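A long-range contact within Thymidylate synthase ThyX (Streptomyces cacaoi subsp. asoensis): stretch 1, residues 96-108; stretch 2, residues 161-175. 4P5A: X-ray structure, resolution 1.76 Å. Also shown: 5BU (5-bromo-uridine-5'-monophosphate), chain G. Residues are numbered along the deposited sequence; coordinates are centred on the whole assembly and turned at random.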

# COMPACT_ATOMS: atom_id res chain seq x y z
N SER B 96 -7.47 16.28 -15.99
CA SER B 96 -8.65 16.60 -15.24
C SER B 96 -9.76 17.37 -16.03
O SER B 96 -9.45 18.35 -16.63
CB SER B 96 -8.19 17.47 -14.09
OG SER B 96 -9.33 18.13 -13.49
N ALA B 97 -11.01 16.93 -15.91
CA ALA B 97 -12.16 17.68 -16.46
C ALA B 97 -12.60 18.82 -15.59
O ALA B 97 -13.32 19.72 -16.07
CB ALA B 97 -13.34 16.70 -16.73
N ARG B 98 -12.24 18.82 -14.28
CA ARG B 98 -12.46 20.05 -13.49
C ARG B 98 -11.55 21.14 -14.01
O ARG B 98 -11.94 22.31 -13.98
CB ARG B 98 -12.06 19.79 -12.01
CG ARG B 98 -12.95 18.69 -11.35
CD ARG B 98 -12.52 18.64 -9.90
NE ARG B 98 -12.99 19.86 -9.16
CZ ARG B 98 -12.40 20.37 -8.07
NH1 ARG B 98 -11.27 19.81 -7.57
NH2 ARG B 98 -12.95 21.47 -7.48
N TYR B 99 -10.35 20.77 -14.49
CA TYR B 99 -9.29 21.72 -14.81
C TYR B 99 -9.39 22.21 -16.27
O TYR B 99 -9.19 23.37 -16.54
CB TYR B 99 -7.92 21.11 -14.60
CG TYR B 99 -6.77 22.08 -14.72
CD1 TYR B 99 -6.34 22.84 -13.62
CD2 TYR B 99 -6.07 22.23 -15.95
CE1 TYR B 99 -5.20 23.76 -13.78
CE2 TYR B 99 -4.98 23.14 -16.08
CZ TYR B 99 -4.58 23.89 -15.01
OH TYR B 99 -3.50 24.77 -15.15
N ARG B 100 -9.74 21.34 -17.18
CA ARG B 100 -9.65 21.71 -18.58
C ARG B 100 -10.88 21.18 -19.31
O ARG B 100 -11.40 20.11 -18.94
CB ARG B 100 -8.41 21.09 -19.21
CG ARG B 100 -8.14 21.67 -20.67
CD ARG B 100 -6.67 21.55 -21.14
NE ARG B 100 -6.36 20.21 -21.67
CZ ARG B 100 -6.38 19.86 -22.97
NH1 ARG B 100 -6.68 20.75 -23.92
NH2 ARG B 100 -6.10 18.60 -23.34
N GLU B 101 -11.33 21.91 -20.35
CA GLU B 101 -12.46 21.43 -21.16
C GLU B 101 -12.12 20.11 -21.83
O GLU B 101 -10.99 19.88 -22.26
CB GLU B 101 -12.75 22.47 -22.22
CG GLU B 101 -13.82 22.10 -23.21
CD GLU B 101 -14.20 23.32 -24.13
OE1 GLU B 101 -14.78 23.04 -25.23
OE2 GLU B 101 -13.96 24.51 -23.71
N VAL B 102 -13.13 19.24 -21.92
CA VAL B 102 -12.89 17.91 -22.40
C VAL B 102 -13.05 17.96 -23.92
O VAL B 102 -13.98 18.65 -24.44
CB VAL B 102 -13.99 16.94 -21.81
CG1 VAL B 102 -13.86 15.47 -22.42
CG2 VAL B 102 -13.91 16.95 -20.22
N GLY B 103 -12.21 17.20 -24.60
CA GLY B 103 -12.27 17.02 -26.08
C GLY B 103 -13.42 16.14 -26.50
O GLY B 103 -13.97 15.33 -25.70
N ALA B 104 -13.74 16.19 -27.78
CA ALA B 104 -14.93 15.49 -28.20
C ALA B 104 -14.58 14.13 -28.78
O ALA B 104 -14.99 13.80 -29.86
CB ALA B 104 -15.73 16.34 -29.25
N ALA B 105 -13.83 13.32 -28.03
CA ALA B 105 -13.46 11.99 -28.54
C ALA B 105 -14.09 10.99 -27.66
O ALA B 105 -13.97 11.09 -26.39
CB ALA B 105 -11.99 11.80 -28.60
N PHE B 106 -14.75 10.00 -28.27
CA PHE B 106 -15.63 9.05 -27.52
C PHE B 106 -15.35 7.68 -28.07
O PHE B 106 -15.16 7.50 -29.30
CB PHE B 106 -17.16 9.38 -27.65
CG PHE B 106 -17.50 10.71 -27.20
CD1 PHE B 106 -17.55 11.75 -28.08
CD2 PHE B 106 -17.63 10.96 -25.81
CE1 PHE B 106 -17.77 13.04 -27.67
CE2 PHE B 106 -17.87 12.31 -25.35
CZ PHE B 106 -17.97 13.33 -26.29
N TYR B 107 -15.32 6.66 -27.19
CA TYR B 107 -15.03 5.33 -27.62
C TYR B 107 -16.29 4.55 -28.12
O TYR B 107 -17.35 4.56 -27.47
CB TYR B 107 -14.41 4.50 -26.42
CG TYR B 107 -14.18 3.03 -26.71
CD1 TYR B 107 -15.11 2.05 -26.29
CD2 TYR B 107 -13.04 2.60 -27.44
CE1 TYR B 107 -14.93 0.72 -26.59
CE2 TYR B 107 -12.84 1.24 -27.74
CZ TYR B 107 -13.78 0.33 -27.34
OH TYR B 107 -13.61 -1.03 -27.60
N VAL B 108 -16.10 3.82 -29.22
CA VAL B 108 -17.12 2.82 -29.63
C VAL B 108 -16.34 1.59 -30.02
O VAL B 108 -15.26 1.70 -30.58
CB VAL B 108 -18.02 3.37 -30.89
CG1 VAL B 108 -18.86 4.56 -30.49
CG2 VAL B 108 -17.12 3.69 -32.04
N ALA B 161 -19.52 26.23 -14.75
CA ALA B 161 -18.17 25.75 -14.45
C ALA B 161 -17.93 24.38 -15.09
O ALA B 161 -18.79 23.47 -15.05
CB ALA B 161 -17.99 25.64 -12.95
N ARG B 162 -16.72 24.19 -15.56
CA ARG B 162 -16.44 22.92 -16.23
C ARG B 162 -16.58 21.65 -15.39
O ARG B 162 -17.08 20.67 -15.93
CB ARG B 162 -15.21 23.02 -17.13
CG ARG B 162 -14.12 23.29 -16.45
CD ARG B 162 -12.96 23.76 -17.40
NE ARG B 162 -12.13 24.37 -16.36
CZ ARG B 162 -11.83 25.66 -16.30
NH1 ARG B 162 -11.14 26.14 -15.27
NH2 ARG B 162 -12.22 26.47 -17.29
N GLU B 163 -16.41 21.75 -14.06
CA GLU B 163 -16.61 20.54 -13.17
C GLU B 163 -18.09 20.11 -13.08
O GLU B 163 -18.42 18.94 -12.74
CB GLU B 163 -15.99 20.81 -11.78
CG GLU B 163 -16.82 21.84 -10.96
CD GLU B 163 -16.42 21.90 -9.48
OE1 GLU B 163 -17.26 22.38 -8.67
OE2 GLU B 163 -15.26 21.47 -9.12
N ILE B 164 -19.04 21.02 -13.41
CA ILE B 164 -20.41 20.68 -13.37
C ILE B 164 -20.87 20.38 -14.79
O ILE B 164 -21.67 19.45 -14.97
CB ILE B 164 -21.26 21.85 -12.78
CG1 ILE B 164 -21.05 21.97 -11.27
CG2 ILE B 164 -22.74 21.78 -13.21
CD1 ILE B 164 -21.71 20.80 -10.49
N ALA B 165 -20.40 21.11 -15.79
CA ALA B 165 -20.82 20.80 -17.17
C ALA B 165 -20.50 19.38 -17.58
O ALA B 165 -21.29 18.75 -18.35
CB ALA B 165 -20.21 21.76 -18.17
N ARG B 166 -19.36 18.85 -17.10
CA ARG B 166 -19.00 17.47 -17.49
C ARG B 166 -19.88 16.41 -16.96
O ARG B 166 -19.68 15.24 -17.36
CB ARG B 166 -17.57 17.14 -17.19
CG ARG B 166 -17.10 17.33 -15.74
CD ARG B 166 -17.71 16.28 -14.80
NE ARG B 166 -17.01 16.42 -13.50
CZ ARG B 166 -15.82 15.85 -13.17
NH1 ARG B 166 -15.20 15.03 -14.02
NH2 ARG B 166 -15.29 16.18 -12.01
N LEU B 167 -20.82 16.76 -16.06
CA LEU B 167 -21.81 15.79 -15.63
C LEU B 167 -22.54 15.06 -16.75
O LEU B 167 -22.99 13.93 -16.56
CB LEU B 167 -22.80 16.44 -14.69
CG LEU B 167 -22.50 16.30 -13.19
CD1 LEU B 167 -21.06 16.71 -12.94
CD2 LEU B 167 -23.50 17.33 -12.53
N VAL B 168 -22.72 15.73 -17.91
CA VAL B 168 -23.50 15.12 -18.98
C VAL B 168 -22.69 14.18 -19.89
O VAL B 168 -23.28 13.49 -20.76
CB VAL B 168 -24.17 16.24 -19.85
CG1 VAL B 168 -25.16 17.01 -18.92
CG2 VAL B 168 -23.11 17.08 -20.53
N LEU B 169 -21.36 14.12 -19.70
CA LEU B 169 -20.48 13.33 -20.64
C LEU B 169 -20.46 11.87 -20.23
O LEU B 169 -20.48 11.55 -19.01
CB LEU B 169 -19.03 13.88 -20.73
CG LEU B 169 -18.95 15.36 -21.19
CD1 LEU B 169 -17.57 15.81 -21.14
CD2 LEU B 169 -19.38 15.45 -22.62
N PRO B 170 -20.42 10.95 -21.22
CA PRO B 170 -20.59 9.56 -20.99
C PRO B 170 -19.28 8.93 -20.50
O PRO B 170 -18.16 9.52 -20.66
CB PRO B 170 -20.89 9.02 -22.39
CG PRO B 170 -20.21 9.93 -23.33
CD PRO B 170 -20.38 11.28 -22.65
N VAL B 171 -19.39 7.73 -19.98
CA VAL B 171 -18.20 7.02 -19.49
C VAL B 171 -17.31 6.53 -20.62
O VAL B 171 -16.17 6.01 -20.39
CB VAL B 171 -18.58 5.86 -18.56
CG1 VAL B 171 -19.28 6.34 -17.23
CG2 VAL B 171 -19.43 4.84 -19.30
N SER B 172 -17.76 6.70 -21.87
CA SER B 172 -16.96 6.40 -23.03
C SER B 172 -16.03 7.51 -23.47
O SER B 172 -15.26 7.35 -24.42
CB SER B 172 -17.91 6.07 -24.20
OG SER B 172 -18.66 7.29 -24.45
N THR B 173 -16.13 8.67 -22.81
CA THR B 173 -15.30 9.81 -23.12
C THR B 173 -13.79 9.42 -22.91
O THR B 173 -13.49 8.81 -21.91
CB THR B 173 -15.60 10.96 -22.10
OG1 THR B 173 -16.99 11.32 -22.25
CG2 THR B 173 -14.77 12.20 -22.48
N TYR B 174 -12.92 9.76 -23.85
CA TYR B 174 -11.49 9.41 -23.70
C TYR B 174 -10.84 10.29 -22.62
O TYR B 174 -11.17 11.52 -22.51
CB TYR B 174 -10.76 9.63 -25.01
CG TYR B 174 -10.80 8.41 -25.88
CD1 TYR B 174 -9.86 7.40 -25.77
CD2 TYR B 174 -11.84 8.25 -26.83
CE1 TYR B 174 -9.92 6.26 -26.61
CE2 TYR B 174 -11.88 7.17 -27.69
CZ TYR B 174 -10.90 6.19 -27.59
OH TYR B 174 -10.87 5.10 -28.42
N SER B 175 -9.95 9.64 -21.84
CA SER B 175 -9.10 10.35 -20.94
C SER B 175 -7.65 9.90 -21.21
O SER B 175 -7.41 9.02 -22.03
CB SER B 175 -9.61 10.03 -19.50
OG SER B 175 -9.00 11.00 -18.59
P 5BU G . -11.78 15.02 -12.86
OP1 5BU G . -12.09 14.63 -14.25
OP2 5BU G . -12.84 14.84 -11.87
OP3 5BU G . -10.97 16.23 -12.72
O5' 5BU G . -10.76 13.89 -12.35
C5' 5BU G . -9.72 13.45 -13.24
C4' 5BU G . -8.93 12.34 -12.49
O4' 5BU G . -8.11 13.01 -11.40
C3' 5BU G . -9.71 11.27 -11.77
O3' 5BU G . -8.84 10.06 -11.66
C2' 5BU G . -9.92 11.88 -10.40
O2' 5BU G . -10.10 10.85 -9.49
C1' 5BU G . -8.65 12.64 -10.11
N1 5BU G . -9.05 13.94 -9.42
C2 5BU G . -9.58 13.86 -8.14
O2 5BU G . -9.57 12.73 -7.61
N3 5BU G . -9.98 15.01 -7.50
C4 5BU G . -9.87 16.29 -8.06
O4 5BU G . -10.38 17.24 -7.46
C5 5BU G . -9.34 16.32 -9.32
C6 5BU G . -8.92 15.21 -10.01
BR 5BU G . -8.99 18.01 -10.15
O HOH W 1 -15.22 19.93 -17.99
O HOH W 2 -14.19 23.60 -12.73
O HOH W 3 -10.53 24.60 -12.96
O HOH W 4 -11.69 13.21 -24.54

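The two stretches meet in a two-part contact: a charged, nucleotide-binding end, where arginines and a glutamate link a loop to a short helix, and an apolar end closed by a single beta bridge, burying 850 Å² summed over both sides.

At the charged end, Arg98 extends its guanidinium to Glu163, and NE and NH2 both donate to Glu163 OE2, each at 2.8 Å, forming a salt bridge near the guanidinium plane. Arg98 NH1 donates to 5BU O4 at 2.7 Å. The phosphate draws on both stretches: Ser96 OG lies 2.6 Å from 5BU OP3 and Ala97 N 3.0 Å from OP1, while Arg166 NH2 donates to OP2 at 2.8 Å. Arg166 is steadied by its own NE, which donates to Glu163 O at 3.0 Å, and its guanidinium packs beside Ala97 CB, 3.7 Å from NH1. Arg162 points back toward the loop, and its NE donates to Arg98 O at 3.2 Å. A water reinforces the join, donating to Ala97 O (2.7 Å) and Arg162 O (2.9 Å).

At the other end, Phe106 and Thr173 are bridged through their neighbours' backbones: Tyr174 N donates to Ala105 O at 3.1 Å, and Tyr107 N to Ser172 O at 2.9 Å. The type I turn from Pro170 to Thr173 ends at the bridge residue and presents Ser172 O to Tyr107 N, and Thr173 OG1 donates to Pro170 O at 2.7 Å. The buried Phe106 ring fills the space beside the turn, its CD2 3.7 Å from Pro170 CG and its edge near Leu169. Val102 adds branched bulk, with CB 3.8 Å from Leu169 CD1 and CG1 3.4 Å from Thr173 CG2. The Tyr174 side chain points toward the first stretch, with CD2 4.0 Å from Ala105 CB and CE2 3.9 Å from Tyr107 CB.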